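Local coordinates for protein putative MAR1 (Leishmania donovani, PDB 1X9G) that is of unknown function but belongs to the isochorismatase superfamily and was named a putative MAR1 ribonuclease, at residues Val107-Val112 against Asn132-Leu137; Lys18-Phe23 against Asn59-Val64. One frame throughout, in Å; residues are numbered along the deposited sequence.

From the N terminus, the chain first enters interaction 2. Strand 21-26 leads to helix 39-55, and the return along strand 60-67 closes a loop of 35 residues between Lys18-Phe23 and Asn59-Val64. The chain then passes through strand 86-90 and helix 98-102. Interaction 1 follows: strand 109-115, helix 117-130 and strand 134-143 close a shorter loop of 19 residues. The two loops run in series and neither crosses the other. They meet in the sheet, where strands 21-26 and 109-115 are neighbours and Ala22 probably hydrogen-bonds Asn109 and Val111. Together they tie the four central strands of a six-stranded parallel sheet, in the order 60-67, 21-26, 109-115, 134-143.

Interaction 1 of 2, residues Val107-Val112 against Asn132-Leu137; sequences VDNAVV and NKRVFL
Asn109-Val112 and Arg134-Leu137 pair as parallel strands, their short axes approaching to 4.7 Å at 24° between directions, with Ala110 and Phe136 carrying the central backbone bonds. Arg134 N donates to Asp108 O, and Ala110 N donates to Arg134 O (2.9 Å). Phe136 N then bonds Ala110 O (2.8 Å), and Val112 N bonds Phe136 O. Just before the strand, Lys133 bends at chi2 and chi4 and turns NZ back to Val107 O at 3.0 Å, in the carbonyl plane. The same NZ also bonds Leu104 O, so two carbonyls grip the ammonium. Asn109, Val111, Arg134 and Phe136 share one face of the sheet. There CE1 of Phe136 meets CB of Asn109 at 3.9 Å. CZ of Phe136 lies over one face of the Arg134 guanidinium, offset toward its rim; Leu12 O accepts a bond from Arg134 NH2. On the other face are Ala110 and Val135. Further along, CD2 of Leu137 reaches CB of Val112 at 3.7 Å, the two side chains lying alongside each other. The contact is the strand pair of a beta-alpha-beta unit. Helix 117-130 packs on Val112 and Val135, while strands 21-26 and 164-167 flank the pair in the sheet.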
loop_
_atom_site.group_PDB
_atom_site.type_symbol
_atom_site.label_atom_id
_atom_site.label_comp_id
_atom_site.label_asym_id
_atom_site.label_seq_id
_atom_site.Cartn_x
_atom_site.Cartn_y
_atom_site.Cartn_z
ATOM N N VAL A 107 -18.542 14.369 19.913
ATOM C CA VAL A 107 -17.143 13.926 19.838
ATOM C C VAL A 107 -16.725 14.032 18.392
ATOM O O VAL A 107 -17.491 13.653 17.509
ATOM C CB VAL A 107 -16.925 12.484 20.475
ATOM C CG1 VAL A 107 -15.576 11.838 20.059
ATOM C CG2 VAL A 107 -16.981 12.553 22.020
ATOM N N ASP A 108 -15.537 14.590 18.142
ATOM C CA ASP A 108 -15.034 14.773 16.765
ATOM C C ASP A 108 -14.124 13.651 16.269
ATOM O O ASP A 108 -14.122 13.328 15.061
ATOM C CB ASP A 108 -14.306 16.096 16.667
ATOM C CG ASP A 108 -15.213 17.248 16.979
ATOM O OD1 ASP A 108 -15.242 17.718 18.140
ATOM O OD2 ASP A 108 -15.950 17.645 16.062
ATOM N N ASN A 109 -13.353 13.084 17.207
ATOM C CA ASN A 109 -12.302 12.119 16.920
ATOM C C ASN A 109 -12.424 10.868 17.766
ATOM O O ASN A 109 -12.695 10.957 18.948
ATOM C CB ASN A 109 -10.936 12.722 17.210
ATOM C CG ASN A 109 -10.823 14.136 16.742
ATOM O OD1 ASN A 109 -11.035 15.052 17.511
ATOM N ND2 ASN A 109 -10.510 14.328 15.474
ATOM N N ALA A 110 -12.193 9.711 17.175
ATOM C CA ALA A 110 -12.163 8.479 17.910
ATOM C C ALA A 110 -10.823 7.824 17.694
ATOM O O ALA A 110 -10.381 7.677 16.562
ATOM C CB ALA A 110 -13.273 7.572 17.457
ATOM N N VAL A 111 -10.183 7.459 18.792
ATOM C CA VAL A 111 -8.964 6.696 18.839
ATOM C C VAL A 111 -9.396 5.287 19.246
ATOM O O VAL A 111 -9.865 5.054 20.384
ATOM C CB VAL A 111 -8.017 7.282 19.903
ATOM C CG1 VAL A 111 -6.769 6.414 20.113
ATOM C CG2 VAL A 111 -7.667 8.741 19.615
ATOM N N VAL A 112 -9.245 4.336 18.323
ATOM C CA VAL A 112 -9.839 3.011 18.452
ATOM C C VAL A 112 -8.750 1.984 18.627
ATOM O O VAL A 112 -7.790 1.982 17.888
ATOM C CB VAL A 112 -10.719 2.690 17.250
ATOM C CG1 VAL A 112 -11.359 1.330 17.400
ATOM C CG2 VAL A 112 -11.807 3.696 17.133
ATOM N N ASN A 132 -19.300 10.373 10.353
ATOM C CA ASN A 132 -18.403 11.517 10.135
ATOM C C ASN A 132 -17.401 11.814 11.239
ATOM O O ASN A 132 -16.956 12.949 11.356
ATOM C CB ASN A 132 -19.147 12.816 9.800
ATOM C CG ASN A 132 -20.118 12.665 8.652
ATOM O OD1 ASN A 132 -19.798 12.148 7.572
ATOM N ND2 ASN A 132 -21.324 13.149 8.877
ATOM N N LYS A 133 -17.008 10.833 12.040
ATOM C CA LYS A 133 -15.922 11.102 12.984
ATOM C C LYS A 133 -14.565 10.850 12.311
ATOM O O LYS A 133 -14.502 10.066 11.350
ATOM C CB LYS A 133 -16.095 10.290 14.265
ATOM C CG LYS A 133 -17.065 10.959 15.235
ATOM C CD LYS A 133 -18.539 10.610 14.929
ATOM C CE LYS A 133 -19.422 10.850 16.143
ATOM N NZ LYS A 133 -19.877 12.264 16.244
ATOM N N ARG A 134 -13.499 11.533 12.748
ATOM C CA ARG A 134 -12.185 11.126 12.258
ATOM C C ARG A 134 -11.737 9.955 13.115
ATOM O O ARG A 134 -11.838 10.009 14.356
ATOM C CB ARG A 134 -11.125 12.228 12.271
ATOM C CG ARG A 134 -11.634 13.639 12.140
ATOM C CD ARG A 134 -10.971 14.485 11.079
ATOM N NE ARG A 134 -9.584 14.143 10.738
ATOM C CZ ARG A 134 -8.512 14.866 11.073
ATOM N NH1 ARG A 134 -8.640 15.969 11.820
ATOM N NH2 ARG A 134 -7.304 14.466 10.686
ATOM N N VAL A 135 -11.259 8.885 12.476
ATOM C CA VAL A 135 -10.731 7.792 13.254
ATOM C C VAL A 135 -9.207 7.584 13.186
ATOM O O VAL A 135 -8.592 7.723 12.126
ATOM C CB VAL A 135 -11.662 6.501 13.264
ATOM C CG1 VAL A 135 -12.868 6.630 12.395
ATOM C CG2 VAL A 135 -10.896 5.225 13.084
ATOM N N PHE A 136 -8.616 7.333 14.357
ATOM C CA PHE A 136 -7.174 7.203 14.544
ATOM C C PHE A 136 -6.894 5.956 15.302
ATOM O O PHE A 136 -7.544 5.689 16.316
ATOM C CB PHE A 136 -6.606 8.390 15.320
ATOM C CG PHE A 136 -6.941 9.705 14.710
ATOM C CD1 PHE A 136 -8.159 10.325 15.004
ATOM C CD2 PHE A 136 -6.053 10.321 13.815
ATOM C CE1 PHE A 136 -8.474 11.564 14.415
ATOM C CE2 PHE A 136 -6.354 11.527 13.208
ATOM C CZ PHE A 136 -7.563 12.162 13.524
ATOM N N LEU A 137 -5.937 5.172 14.815
ATOM C CA LEU A 137 -5.792 3.815 15.297
ATOM C C LEU A 137 -4.335 3.567 15.611
ATOM O O LEU A 137 -3.508 3.697 14.757
ATOM C CB LEU A 137 -6.312 2.816 14.216
ATOM C CG LEU A 137 -7.807 2.903 13.858
ATOM C CD1 LEU A 137 -8.007 2.973 12.413
ATOM C CD2 LEU A 137 -8.570 1.706 14.451
#

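Interaction 2 of 2, residues Lys18-Phe23 against Asn59-Val64; sequences KGKTAF and NTKYIV
The pairing of Thr21-Phe23 with Thr60-Tyr62 joins the two parallel strands of a beta-alpha-beta unit whose connecting helix is 39-55. Thr21 N donates to Asn59 O at 3.1 Å. A weak bond returns from Lys61 N to Thr21 O. Phe23 N then bonds Lys61 O at 2.9 Å, the donor N lying 24° off the plane of the Lys61 carbonyl, and Ile63 N bonds Phe23 O at 2.8 Å. Phe23 has the largest share of the contact. Its ring lies on the same face as Thr60 and Tyr62. CB of Phe23 touches CD1 of Tyr62 at 3.6 Å, and the two side chains cross at about a right angle. Farther out on the ring, CE1 of Phe23 meets CB of Thr60 at 3.7 Å. Leu49, Leu52 and His53 of helix 39-55 pack against this phenylalanine. On the opposite face, CB of Ala22 meets CD1 of Ile63 at 4.0 Å. Lys61 extends on that face too. The face toward helix 39-55 mixes the phenylalanine with polar side chains whose hydroxyls have partners: Thr60 OG1 bonds His53 ND1, and Tyr62 OH bonds Ala46 O. The ammonium groups of Lys20 and Lys61 lie 5.7 Å apart between NZ atoms, like charges that would repel, an effect the salt bridge of Lys61 NZ to Asp106 probably offsets.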
loop_
_atom_site.group_PDB
_atom_site.type_symbol
_atom_site.label_atom_id
_atom_site.label_comp_id
_atom_site.label_asym_id
_atom_site.label_seq_id
_atom_site.Cartn_x
_atom_site.Cartn_y
_atom_site.Cartn_z
ATOM N N LYS A 18 -8.685 21.233 20.933
ATOM C CA LYS A 18 -9.603 21.504 19.820
ATOM C C LYS A 18 -10.622 20.339 19.717
ATOM O O LYS A 18 -10.295 19.246 19.234
ATOM C CB LYS A 18 -8.796 21.701 18.525
ATOM C CG LYS A 18 -9.611 22.141 17.276
ATOM C CD LYS A 18 -8.744 22.247 15.977
ATOM C CE LYS A 18 -9.567 21.983 14.664
ATOM N NZ LYS A 18 -9.923 20.514 14.339
ATOM N N GLY A 19 -11.839 20.557 20.220
ATOM C CA GLY A 19 -12.913 19.555 20.155
ATOM C C GLY A 19 -12.853 18.488 21.232
ATOM O O GLY A 19 -12.356 18.747 22.327
ATOM N N LYS A 20 -13.399 17.310 20.933
ATOM C CA LYS A 20 -13.406 16.171 21.851
ATOM C C LYS A 20 -12.933 14.914 21.130
ATOM O O LYS A 20 -13.152 14.755 19.932
ATOM C CB LYS A 20 -14.810 15.890 22.431
ATOM C CG LYS A 20 -15.549 17.076 23.028
ATOM C CD LYS A 20 -16.680 16.623 23.947
ATOM C CE LYS A 20 -17.017 17.672 25.065
ATOM N NZ LYS A 20 -16.474 17.324 26.445
ATOM N N THR A 21 -12.316 14.015 21.889
ATOM C CA THR A 21 -11.811 12.741 21.423
ATOM C C THR A 21 -12.295 11.632 22.341
ATOM O O THR A 21 -12.100 11.712 23.551
ATOM C CB THR A 21 -10.273 12.708 21.511
ATOM O OG1 THR A 21 -9.716 13.634 20.572
ATOM C CG2 THR A 21 -9.740 11.272 21.241
ATOM N N ALA A 22 -12.909 10.595 21.779
ATOM C CA ALA A 22 -13.169 9.367 22.548
ATOM C C ALA A 22 -12.045 8.355 22.339
ATOM O O ALA A 22 -11.653 8.053 21.188
ATOM C CB ALA A 22 -14.558 8.737 22.210
ATOM N N PHE A 23 -11.500 7.888 23.461
ATOM C CA PHE A 23 -10.738 6.665 23.516
ATOM C C PHE A 23 -11.701 5.486 23.637
ATOM O O PHE A 23 -12.554 5.435 24.519
ATOM C CB PHE A 23 -9.721 6.705 24.657
ATOM C CG PHE A 23 -8.779 7.901 24.594
ATOM C CD1 PHE A 23 -8.613 8.728 25.690
ATOM C CD2 PHE A 23 -8.059 8.190 23.428
ATOM C CE1 PHE A 23 -7.737 9.846 25.638
ATOM C CE2 PHE A 23 -7.187 9.296 23.367
ATOM C CZ PHE A 23 -7.029 10.132 24.488
ATOM N N ASN A 59 -11.593 17.128 27.788
ATOM C CA ASN A 59 -11.480 17.020 26.321
ATOM C C ASN A 59 -11.574 15.610 25.747
ATOM O O ASN A 59 -11.616 15.445 24.532
ATOM C CB ASN A 59 -10.157 17.614 25.871
ATOM C CG ASN A 59 -10.202 19.092 25.812
ATOM O OD1 ASN A 59 -10.618 19.670 24.796
ATOM N ND2 ASN A 59 -9.777 19.742 26.903
ATOM N N THR A 60 -11.576 14.601 26.619
ATOM C CA THR A 60 -11.536 13.221 26.186
ATOM C C THR A 60 -12.415 12.350 27.075
ATOM O O THR A 60 -12.323 12.422 28.296
ATOM C CB THR A 60 -10.094 12.656 26.202
ATOM O OG1 THR A 60 -9.618 12.583 27.542
ATOM C CG2 THR A 60 -9.150 13.522 25.420
ATOM N N LYS A 61 -13.278 11.549 26.451
ATOM C CA LYS A 61 -13.984 10.461 27.122
ATOM C C LYS A 61 -13.227 9.136 26.937
ATOM O O LYS A 61 -12.422 8.986 25.998
ATOM C CB LYS A 61 -15.395 10.304 26.540
ATOM C CG LYS A 61 -16.124 11.651 26.375
ATOM C CD LYS A 61 -17.509 11.295 25.509
ATOM C CE LYS A 61 -18.170 12.900 25.509
ATOM N NZ LYS A 61 -19.492 12.743 24.747
ATOM N N TYR A 62 -13.505 8.168 27.809
ATOM C CA TYR A 62 -12.891 6.846 27.692
ATOM C C TYR A 62 -13.972 5.766 27.765
ATOM O O TYR A 62 -14.817 5.774 28.666
ATOM C CB TYR A 62 -11.853 6.678 28.788
ATOM C CG TYR A 62 -10.880 5.557 28.578
ATOM C CD1 TYR A 62 -9.563 5.821 28.168
ATOM C CD2 TYR A 62 -11.261 4.211 28.794
ATOM C CE1 TYR A 62 -8.655 4.798 27.973
ATOM C CE2 TYR A 62 -10.355 3.173 28.611
ATOM C CZ TYR A 62 -9.057 3.479 28.202
ATOM O OH TYR A 62 -8.154 2.469 28.034
ATOM N N ILE A 63 -13.954 4.834 26.819
ATOM C CA ILE A 63 -15.078 3.926 26.610
ATOM C C ILE A 63 -14.583 2.469 26.472
ATOM O O ILE A 63 -13.647 2.185 25.733
ATOM C CB ILE A 63 -15.954 4.401 25.396
ATOM C CG1 ILE A 63 -16.402 5.858 25.584
ATOM C CG2 ILE A 63 -17.156 3.466 25.113
ATOM C CD1 ILE A 63 -17.109 6.445 24.364
ATOM N N VAL A 64 -15.194 1.556 27.208
ATOM C CA VAL A 64 -14.809 0.160 27.219
ATOM C C VAL A 64 -16.061 -0.543 26.763
ATOM O O VAL A 64 -17.130 -0.329 27.326
ATOM C CB VAL A 64 -14.484 -0.312 28.661
ATOM C CG1 VAL A 64 -14.176 -1.789 28.725
ATOM C CG2 VAL A 64 -13.335 0.528 29.271
#